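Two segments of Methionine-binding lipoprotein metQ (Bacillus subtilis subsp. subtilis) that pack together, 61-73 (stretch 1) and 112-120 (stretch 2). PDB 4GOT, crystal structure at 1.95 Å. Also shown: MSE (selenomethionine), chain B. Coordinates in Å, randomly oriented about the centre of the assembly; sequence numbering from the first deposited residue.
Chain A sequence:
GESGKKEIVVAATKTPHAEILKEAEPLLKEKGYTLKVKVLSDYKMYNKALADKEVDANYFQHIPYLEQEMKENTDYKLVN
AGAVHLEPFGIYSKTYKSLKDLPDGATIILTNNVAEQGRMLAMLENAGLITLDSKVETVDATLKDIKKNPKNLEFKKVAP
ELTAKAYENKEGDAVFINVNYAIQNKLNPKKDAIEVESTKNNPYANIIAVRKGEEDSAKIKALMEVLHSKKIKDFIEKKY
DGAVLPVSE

Stretch 1 (61-73) QHIPYLEQEMKEN
Stretch 2 112-120: NNVAEQGRM

How do the two backbones run where they meet? Stretch 1 is extended at Gln61 (-127/175) and His62 (-112/175), then forms a helix from Ile63 to Glu72, with phi/psi near -60/-45 and amides bonded four residues back, as in Leu66 N to His62 O at 3.1 Å. Asn73 leaves helical phi/psi at -124/99. Stretch 2 turns from Asn113 (-70/100) through a 3-10 segment at Val114 and Ala115 (-51/-48, -58/-26) to Glu116 (-101/11), the N-cap of a helix that begins at Gln117. The register is set by Tyr65 and Ala115, whose CA atoms lie 5.1 Å apart.

What lets the backbones come so close? Ala115 points its small side chain toward the helix, its CB lying 3.6 Å from Tyr65 CA, 3.7 Å from Pro64 O and 3.9 Å from Gln68 CB. Tyr65 (chi1 -171°, chi2 -89°) sets its ring edge against Asn113 (chi1 t), with Tyr65 CD2 3.2 Å from Asn113 OD1.

Which polar contact joins the stretches? His62, with chi1 40° and chi2 69°, uses both ring nitrogens: ND1 accepts from Tyr65 N at 3.1 Å, capping the helix, while NE2 donates to Glu116 OE2 at 2.7 Å. That same oxygen of Glu116 (m, t) forms a salt bridge to the extended Arg119 (all t), OE2 to NH1 at 2.7 Å, so one atom serves both bonds.

Where does the bound selenomethionine MSE sit? Arg119 NH1 donates to MSE OXT at 2.8 Å. MSE SE lies over one face of His62, 3.2 Å from NE2, and MSE CE over a face of Tyr65, 3.5 Å from CD2.

What does Val114 meet on the helix? Val114 (t) places CG1 3.7 Å from Gln68 NE2, an amide already engaged: Gln68 (t, p) donates from NE2 to Glu72 OE2 at 2.6 Å.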

# COMPACT_ATOMS: atom_id res chain seq x y z
N GLN A 61 0.98 1.67 5.28
CA GLN A 61 -0.08 2.43 4.58
C GLN A 61 0.43 3.64 3.85
O GLN A 61 1.58 4.02 4.03
CB GLN A 61 -1.12 2.92 5.61
CG GLN A 61 -0.66 4.11 6.47
CD GLN A 61 -1.40 4.25 7.77
OE1 GLN A 61 -2.63 4.32 7.80
NE2 GLN A 61 -0.65 4.30 8.89
N HIS A 62 -0.44 4.30 3.11
CA HIS A 62 -0.12 5.61 2.49
C HIS A 62 -0.97 6.70 3.18
O HIS A 62 -1.79 6.40 4.03
CB HIS A 62 -0.35 5.60 0.97
CG HIS A 62 -1.58 4.85 0.53
ND1 HIS A 62 -2.88 5.28 0.79
CD2 HIS A 62 -1.71 3.70 -0.17
CE1 HIS A 62 -3.74 4.40 0.29
NE2 HIS A 62 -3.06 3.42 -0.27
N ILE A 63 -0.74 7.96 2.82
CA ILE A 63 -1.41 9.09 3.48
C ILE A 63 -2.96 9.03 3.28
O ILE A 63 -3.69 9.22 4.24
CB ILE A 63 -0.81 10.47 3.08
CG1 ILE A 63 0.61 10.67 3.65
CG2 ILE A 63 -1.73 11.65 3.45
CD1 ILE A 63 1.45 11.65 2.84
N PRO A 64 -3.44 8.74 2.03
CA PRO A 64 -4.90 8.61 1.84
C PRO A 64 -5.51 7.53 2.76
O PRO A 64 -6.58 7.72 3.33
CB PRO A 64 -5.00 8.29 0.35
CG PRO A 64 -3.86 9.11 -0.26
CD PRO A 64 -2.74 8.81 0.73
N TYR A 65 -4.80 6.42 2.95
CA TYR A 65 -5.33 5.39 3.81
C TYR A 65 -5.42 5.92 5.26
O TYR A 65 -6.42 5.71 5.94
CB TYR A 65 -4.48 4.12 3.75
CG TYR A 65 -5.15 2.97 4.49
CD1 TYR A 65 -4.93 2.76 5.82
CD2 TYR A 65 -6.02 2.09 3.82
CE1 TYR A 65 -5.56 1.74 6.51
CE2 TYR A 65 -6.66 1.05 4.51
CZ TYR A 65 -6.42 0.88 5.86
OH TYR A 65 -6.99 -0.17 6.56
N LEU A 66 -4.34 6.55 5.73
CA LEU A 66 -4.27 7.13 7.08
C LEU A 66 -5.39 8.15 7.31
O LEU A 66 -6.08 8.10 8.33
CB LEU A 66 -2.88 7.77 7.35
CG LEU A 66 -2.75 8.42 8.76
CD1 LEU A 66 -2.96 7.40 9.91
CD2 LEU A 66 -1.42 9.16 8.87
N GLU A 67 -5.59 9.04 6.33
CA GLU A 67 -6.66 10.05 6.41
C GLU A 67 -8.05 9.47 6.55
O GLU A 67 -8.83 9.88 7.44
CB GLU A 67 -6.60 10.99 5.21
CG GLU A 67 -5.44 11.92 5.36
CD GLU A 67 -5.36 12.90 4.23
OE1 GLU A 67 -6.25 12.87 3.34
OE2 GLU A 67 -4.40 13.69 4.25
N GLN A 68 -8.37 8.51 5.68
CA GLN A 68 -9.62 7.75 5.80
C GLN A 68 -9.79 7.10 7.17
O GLN A 68 -10.89 7.10 7.74
CB GLN A 68 -9.70 6.64 4.73
CG GLN A 68 -11.00 5.80 4.78
CD GLN A 68 -12.27 6.61 4.46
OE1 GLN A 68 -12.22 7.61 3.77
NE2 GLN A 68 -13.40 6.14 4.96
N GLU A 69 -8.73 6.47 7.67
CA GLU A 69 -8.80 5.78 8.98
C GLU A 69 -9.13 6.74 10.11
O GLU A 69 -9.93 6.42 11.02
CB GLU A 69 -7.50 5.09 9.27
CG GLU A 69 -7.30 3.88 8.36
CD GLU A 69 -7.83 2.60 8.99
OE1 GLU A 69 -7.19 2.16 9.97
OE2 GLU A 69 -8.85 2.06 8.47
N MSE A 70 -8.58 7.94 10.04
CA MSE A 70 -8.84 8.93 11.08
C MSE A 70 -10.21 9.55 10.93
O MSE A 70 -10.83 9.85 11.93
CB MSE A 70 -7.75 9.99 11.15
CG MSE A 70 -6.44 9.45 11.77
SE MSE A 70 -4.94 10.68 11.48
CE MSE A 70 -5.53 12.05 12.78
N LYS A 71 -10.69 9.71 9.69
CA LYS A 71 -12.09 10.09 9.43
C LYS A 71 -13.07 9.06 10.06
O LYS A 71 -14.05 9.41 10.68
CB LYS A 71 -12.31 10.20 7.94
CG LYS A 71 -13.68 10.68 7.48
CD LYS A 71 -13.75 10.63 5.95
CE LYS A 71 -13.17 11.88 5.25
NZ LYS A 71 -14.24 12.76 4.66
N GLU A 72 -12.78 7.79 9.89
CA GLU A 72 -13.64 6.73 10.45
C GLU A 72 -13.51 6.50 11.97
O GLU A 72 -14.47 6.07 12.61
CB GLU A 72 -13.34 5.41 9.73
CG GLU A 72 -13.79 5.35 8.27
CD GLU A 72 -13.29 4.09 7.55
OE1 GLU A 72 -12.59 3.28 8.19
OE2 GLU A 72 -13.58 3.92 6.34
N ASN A 73 -12.32 6.69 12.53
CA ASN A 73 -12.09 6.50 13.97
C ASN A 73 -11.53 7.78 14.56
O ASN A 73 -10.34 8.05 14.45
CB ASN A 73 -11.06 5.38 14.25
CG ASN A 73 -11.31 4.09 13.46
OD1 ASN A 73 -11.73 3.07 14.03
ND2 ASN A 73 -11.00 4.11 12.17
N ASN A 112 -11.76 -3.99 -1.20
CA ASN A 112 -12.74 -3.27 -0.39
C ASN A 112 -12.09 -2.13 0.45
O ASN A 112 -12.75 -1.56 1.30
CB ASN A 112 -13.55 -4.27 0.48
CG ASN A 112 -12.72 -4.92 1.58
OD1 ASN A 112 -11.59 -4.54 1.83
ND2 ASN A 112 -13.31 -5.91 2.25
N ASN A 113 -10.84 -1.77 0.13
CA ASN A 113 -10.10 -0.67 0.76
C ASN A 113 -10.74 0.67 0.33
O ASN A 113 -10.49 1.14 -0.80
CB ASN A 113 -8.62 -0.78 0.30
CG ASN A 113 -7.66 0.15 1.01
OD1 ASN A 113 -8.01 1.26 1.44
ND2 ASN A 113 -6.42 -0.29 1.11
N VAL A 114 -11.57 1.24 1.20
CA VAL A 114 -12.32 2.46 0.89
C VAL A 114 -11.40 3.57 0.36
O VAL A 114 -11.71 4.19 -0.67
CB VAL A 114 -13.06 2.99 2.12
CG1 VAL A 114 -13.74 4.32 1.80
CG2 VAL A 114 -14.07 1.96 2.65
N ALA A 115 -10.28 3.79 1.06
CA ALA A 115 -9.28 4.80 0.68
C ALA A 115 -8.68 4.63 -0.72
O ALA A 115 -8.22 5.62 -1.34
CB ALA A 115 -8.16 4.80 1.71
N GLU A 116 -8.68 3.40 -1.24
CA GLU A 116 -8.07 3.14 -2.54
C GLU A 116 -9.07 3.02 -3.69
O GLU A 116 -8.69 2.61 -4.77
CB GLU A 116 -7.22 1.87 -2.48
CG GLU A 116 -5.96 2.06 -1.65
CD GLU A 116 -4.87 1.07 -1.99
OE1 GLU A 116 -5.22 -0.12 -2.23
OE2 GLU A 116 -3.67 1.48 -2.01
N GLN A 117 -10.34 3.38 -3.48
CA GLN A 117 -11.32 3.24 -4.55
C GLN A 117 -10.97 4.12 -5.75
O GLN A 117 -11.13 3.68 -6.89
CB GLN A 117 -12.73 3.57 -4.06
CG GLN A 117 -13.26 2.60 -2.98
CD GLN A 117 -13.35 1.15 -3.44
OE1 GLN A 117 -12.59 0.26 -2.95
NE2 GLN A 117 -14.24 0.89 -4.39
N GLY A 118 -10.51 5.34 -5.51
CA GLY A 118 -10.09 6.24 -6.59
C GLY A 118 -8.81 5.77 -7.29
O GLY A 118 -8.65 5.92 -8.51
N ARG A 119 -7.90 5.16 -6.53
CA ARG A 119 -6.62 4.65 -7.08
C ARG A 119 -6.88 3.55 -8.14
O ARG A 119 -6.32 3.56 -9.21
CB ARG A 119 -5.76 4.08 -5.94
CG ARG A 119 -4.34 3.72 -6.33
CD ARG A 119 -3.58 3.11 -5.16
NE ARG A 119 -2.18 2.96 -5.55
CZ ARG A 119 -1.25 2.35 -4.82
NH1 ARG A 119 -1.53 1.80 -3.63
NH2 ARG A 119 -0.01 2.27 -5.30
N MSE A 120 -7.72 2.58 -7.79
CA MSE A 120 -8.21 1.54 -8.71
C MSE A 120 -8.95 2.06 -9.94
O MSE A 120 -8.60 1.73 -11.08
CB MSE A 120 -9.12 0.57 -7.93
CG MSE A 120 -8.36 -0.13 -6.85
SE MSE A 120 -9.49 -1.20 -5.72
CE MSE A 120 -9.71 -0.24 -4.03
N MSE B . 1.37 -1.35 0.72
CA MSE B . 0.04 -1.03 0.14
C MSE B . 0.14 -0.23 -1.21
O MSE B . 0.86 0.73 -1.22
OXT MSE B . -0.49 -0.47 -2.27
CB MSE B . -0.74 -0.17 1.15
CG MSE B . -2.20 0.00 0.87
SE MSE B . -3.07 1.29 2.10
CE MSE B . -3.21 0.03 3.77